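Local coordinates for probable transcriptional regulator (Rhodococcus jostii, PDB 3ON2), which is of unknown function but probably binds DNA as a transcriptional regulator of the TetR family, at residues 106-109 and 110-114; 123-126 and 127-131. One frame throughout, in Å; residues are numbered along the deposited sequence. Where two conformers were deposited one is given.

How the contacts relate
Contacts 1 and 2 are local, i to i+4 arrangements on successive helices, 105-115 and 122-144, both within the C-terminal region related to tetracycline repressor. Their centres lie 13 Å apart, and they meet where Asn114 OD1 packs at 3.4 Å from Val124 CG1. Each is partly buried and sends side chains against helix 56-81, with Phe68 touched by Met111 of contact 1 and by Ala127 and Ser131 of contact 2. The chemistry differs: 106-109 with 110-114 is leucine-rich and turns large apolar groups inward, whereas 123-126 with 127-131 buries small residues and carries its one side-chain pair, a valine and a histidine, on a more exposed flank.

Contact 1: residues 106-109 and 110-114; sequences ELLA and LMYGN
Leu110 N donates to Glu106 O and opens a run of four consecutive i to i+4 hydrogen bonds linking 106-109 to 110-114 as regular alpha-helix; Asn114 N to Leu110 O continues the series. Met111 N to Leu107 O is the shortest of the four at 2.8 Å, Tyr112 N to Leu108 O the straightest, with an N-H...O angle of 173°, and Gly113 N to Ala109 O follows a step later. Upstream, the backbone N atoms of Glu106 and Leu107 are held by the carboxylate of Glu26 on helix 13-28.

Among the side chains, Leu108 and Tyr112 form the closest pair. Leu108 projects outward from the helix, and the Tyr112 ring, its CG opposite the carbonyl carbon (chi1 -63°), leans back one turn so that Tyr112 CE2 comes 3.6 Å from Leu108 CG and CZ 3.7 Å from Leu108 CD1; the two side chains meet at a slant. In this TetR-type regulator the same tyrosine belongs to the pocket that holds a polyether, probably acquired during crystallisation. Its OH is hydrogen-bonded to Tyr97 of helix 86-103, whose side chain also touches Leu108, and its ring meets His165 edge-to-face. Replacing Tyr112 by alanine is likely to leave the Tyr97 hydroxyl without this partner, remove the ring that meets His165 and open a gap beside Leu108.

One position back, selenomethionine Met111 bends at chi3 (60°), bringing CE to 3.8 Å from Leu108 CD1. Less certainly, since Leu107 has two conformers, Met111 SE rests 3.9 Å from Leu107 CG. Leu110 and Met111 also touch helix 56-81, through Leu63 and Phe68 respectively.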
loop_
_atom_site.group_PDB
_atom_site.type_symbol
_atom_site.label_atom_id
_atom_site.label_comp_id
_atom_site.label_asym_id
_atom_site.label_seq_id
_atom_site.Cartn_x
_atom_site.Cartn_y
_atom_site.Cartn_z
ATOM N N GLU A 106 -1.546 3.983 9.495
ATOM C CA GLU A 106 -2.510 3.060 10.138
ATOM C C GLU A 106 -3.212 2.155 9.103
ATOM O O GLU A 106 -3.479 0.986 9.380
ATOM C CB GLU A 106 -3.552 3.805 10.989
ATOM C CG GLU A 106 -2.984 4.567 12.186
ATOM C CD GLU A 106 -2.397 3.648 13.247
ATOM O OE1 GLU A 106 -2.635 2.427 13.209
ATOM O OE2 GLU A 106 -1.682 4.141 14.134
ATOM N N LEU A 107 -3.507 2.683 7.917
ATOM C CA LEU A 107 -4.125 1.840 6.885
ATOM C C LEU A 107 -3.159 0.736 6.448
ATOM O O LEU A 107 -3.547 -0.420 6.322
ATOM C CB LEU A 107 -4.590 2.651 5.682
ATOM C CG LEU A 107 -5.174 1.779 4.561
ATOM C CD1 LEU A 107 -6.551 1.223 4.949
ATOM C CD2 LEU A 107 -5.234 2.574 3.249
ATOM N N LEU A 108 -1.891 1.094 6.263
ATOM C CA LEU A 108 -0.908 0.115 5.851
ATOM C C LEU A 108 -0.714 -1.004 6.902
ATOM O O LEU A 108 -0.672 -2.209 6.545
ATOM C CB LEU A 108 0.415 0.818 5.495
ATOM C CG LEU A 108 1.456 -0.044 4.784
ATOM C CD1 LEU A 108 1.158 -0.170 3.296
ATOM C CD2 LEU A 108 2.865 0.490 5.039
ATOM N N ALA A 109 -0.619 -0.626 8.187
ATOM C CA ALA A 109 -0.614 -1.630 9.272
ATOM C C ALA A 109 -1.830 -2.571 9.189
ATOM O O ALA A 109 -1.678 -3.807 9.325
ATOM C CB ALA A 109 -0.556 -0.960 10.623
ATOM N N LEU A 110 -3.024 -2.003 8.964
ATOM C CA LEU A 110 -4.234 -2.807 8.826
ATOM C C LEU A 110 -4.153 -3.744 7.606
ATOM O O LEU A 110 -4.477 -4.931 7.700
ATOM C CB LEU A 110 -5.492 -1.923 8.779
ATOM C CG LEU A 110 -6.836 -2.637 8.524
ATOM C CD1 LEU A 110 -7.219 -3.616 9.640
ATOM C CD2 LEU A 110 -7.957 -1.603 8.351
HETATM N N MSE A 111 -3.719 -3.203 6.471
HETATM C CA MSE A 111 -3.568 -3.962 5.231
HETATM C C MSE A 111 -2.742 -5.219 5.459
HETATM O O MSE A 111 -3.200 -6.311 5.156
HETATM C CB MSE A 111 -2.892 -3.107 4.167
HETATM C CG MSE A 111 -3.821 -2.087 3.542
HETATM SE SE MSE A 111 -2.821 -0.663 2.664
HETATM C CE MSE A 111 -1.768 -1.629 1.303
ATOM N N TYR A 112 -1.540 -5.052 6.015
ATOM C CA TYR A 112 -0.638 -6.172 6.261
ATOM C C TYR A 112 -1.099 -7.129 7.370
ATOM O O TYR A 112 -0.948 -8.333 7.231
ATOM C CB TYR A 112 0.785 -5.664 6.520
ATOM C CG TYR A 112 1.402 -4.948 5.336
ATOM C CD1 TYR A 112 1.024 -5.252 4.049
ATOM C CD2 TYR A 112 2.380 -3.977 5.515
ATOM C CE1 TYR A 112 1.595 -4.604 2.969
ATOM C CE2 TYR A 112 2.957 -3.339 4.452
ATOM C CZ TYR A 112 2.554 -3.642 3.173
ATOM O OH TYR A 112 3.121 -3.000 2.090
ATOM N N GLY A 113 -1.678 -6.590 8.439
ATOM C CA GLY A 113 -2.173 -7.391 9.558
ATOM C C GLY A 113 -3.354 -8.244 9.133
ATOM O O GLY A 113 -3.483 -9.391 9.550
ATOM N N ASN A 114 -4.205 -7.677 8.287
ATOM C CA ASN A 114 -5.432 -8.329 7.859
ATOM C C ASN A 114 -5.082 -9.424 6.858
ATOM O O ASN A 114 -5.514 -10.573 7.011
ATOM C CB ASN A 114 -6.406 -7.293 7.266
ATOM C CG ASN A 114 -7.693 -7.911 6.766
ATOM O OD1 ASN A 114 -7.725 -8.512 5.703
ATOM N ND2 ASN A 114 -8.763 -7.755 7.530
#

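Contact 2: residues 123-126 and 127-131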
loop_
_atom_site.group_PDB
_atom_site.type_symbol
_atom_site.label_atom_id
_atom_site.label_comp_id
_atom_site.label_asym_id
_atom_site.label_seq_id
_atom_site.Cartn_x
_atom_site.Cartn_y
_atom_site.Cartn_z
ATOM N N GLN A 123 -10.401 -11.900 -1.180
ATOM C CA GLN A 123 -10.321 -10.656 -1.953
ATOM C C GLN A 123 -9.201 -9.747 -1.437
ATOM O O GLN A 123 -8.565 -9.041 -2.230
ATOM C CB GLN A 123 -11.660 -9.914 -2.045
ATOM C CG GLN A 123 -12.113 -9.198 -0.780
ATOM C CD GLN A 123 -12.838 -10.107 0.211
ATOM O OE1 GLN A 123 -12.898 -11.342 0.046
ATOM N NE2 GLN A 123 -13.407 -9.491 1.255
ATOM N N VAL A 124 -8.948 -9.788 -0.122
ATOM C CA VAL A 124 -7.800 -9.076 0.458
ATOM C C VAL A 124 -6.494 -9.718 -0.030
ATOM O O VAL A 124 -5.582 -9.010 -0.511
ATOM C CB VAL A 124 -7.835 -9.030 2.003
ATOM C CG1 VAL A 124 -6.569 -8.361 2.549
ATOM C CG2 VAL A 124 -9.106 -8.274 2.500
ATOM N N VAL A 125 -6.399 -11.044 0.113
ATOM C CA VAL A 125 -5.209 -11.781 -0.334
ATOM C C VAL A 125 -4.893 -11.464 -1.803
ATOM O O VAL A 125 -3.744 -11.153 -2.127
ATOM C CB VAL A 125 -5.338 -13.319 -0.117
ATOM C CG1 VAL A 125 -4.124 -14.055 -0.697
ATOM C CG2 VAL A 125 -5.502 -13.649 1.367
ATOM N N GLU A 126 -5.913 -11.513 -2.672
ATOM C CA GLU A 126 -5.739 -11.247 -4.127
ATOM C C GLU A 126 -5.290 -9.819 -4.445
ATOM O O GLU A 126 -4.446 -9.600 -5.320
ATOM C CB GLU A 126 -7.034 -11.541 -4.896
ATOM C CG GLU A 126 -7.328 -13.039 -5.084
ATOM C CD GLU A 126 -8.720 -13.312 -5.663
ATOM O OE1 GLU A 126 -9.313 -12.369 -6.254
ATOM O OE2 GLU A 126 -9.215 -14.466 -5.529
ATOM N N ALA A 127 -5.885 -8.852 -3.749
ATOM C CA ALA A 127 -5.506 -7.448 -3.876
ATOM C C ALA A 127 -4.032 -7.224 -3.475
ATOM O O ALA A 127 -3.314 -6.503 -4.168
ATOM C CB ALA A 127 -6.446 -6.572 -3.035
ATOM N N GLY A 128 -3.593 -7.845 -2.374
ATOM C CA GLY A 128 -2.198 -7.754 -1.900
ATOM C C GLY A 128 -1.205 -8.359 -2.892
ATOM O O GLY A 128 -0.107 -7.795 -3.156
ATOM N N HIS A 129 -1.583 -9.494 -3.472
ATOM C CA HIS A 129 -0.751 -10.145 -4.485
ATOM C C HIS A 129 -0.613 -9.315 -5.763
ATOM O O HIS A 129 0.411 -9.396 -6.440
ATOM C CB HIS A 129 -1.253 -11.566 -4.777
ATOM C CG HIS A 129 -1.037 -12.518 -3.643
ATOM N ND1 HIS A 129 -1.091 -13.888 -3.794
ATOM C CD2 HIS A 129 -0.736 -12.294 -2.341
ATOM C CE1 HIS A 129 -0.859 -14.467 -2.629
ATOM N NE2 HIS A 129 -0.635 -13.522 -1.732
ATOM N N ALA A 130 -1.619 -8.499 -6.077
ATOM C CA ALA A 130 -1.539 -7.614 -7.258
ATOM C C ALA A 130 -0.447 -6.545 -7.184
ATOM O O ALA A 130 0.231 -6.282 -8.186
ATOM C CB ALA A 130 -2.917 -6.957 -7.544
ATOM N N SER A 131 -0.291 -5.926 -6.007
ATOM C CA SER A 131 0.748 -4.922 -5.784
ATOM C C SER A 131 2.113 -5.583 -6.031
ATOM O O SER A 131 2.985 -5.027 -6.715
ATOM C CB SER A 131 0.636 -4.324 -4.348
ATOM O OG SER A 131 -0.718 -3.935 -3.960
#
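Val125 and His129, one helical turn apart, rise from the helix next to each other in the same direction, and in one of the two conformers of His129 a methyl of the valine sits over one face of the imidazole. In that conformer the contact is a CH-pi interaction: Val125 CG1 is 4.0 Å from the centroid of the His129 ring, 24° off the normal, and displaced toward the rim, where His129 NE2 is its nearest atom at 3.7 Å. Two torsions set this up, Val125 CG1 being turned opposite its backbone N and His129 CG opposite its own carbonyl carbon (chi1 -69°). The CG-CD2 side of the ring lies near the backbone, His129 CD2 being 3.2 Å from Val125 O, the same oxygen that accepts His129 N at 3.0 Å.

That bond is one of four i to i+4 links in the early part of helix 122-144. Gly128 N to Val124 O is the straightest, while Ala130 N to Glu126 O is more bent, with an N-H...O angle of 139°.

The inward flank is built from small residues. Ala127 packs on Phe68 of helix 56-81, Gly128 belongs to the polyether pocket, and Ser131, another pocket residue, hydrogen-bonds Thr72 through OG. Val124 and His129 both touch Lys115 of the preceding helix.

Because the valine methyl lies over the ring face, the contact uses the pi surface and not an N-H or lone pair of the imidazole; it may favour this setting of the ring but, being weak and apolar, need not fix it.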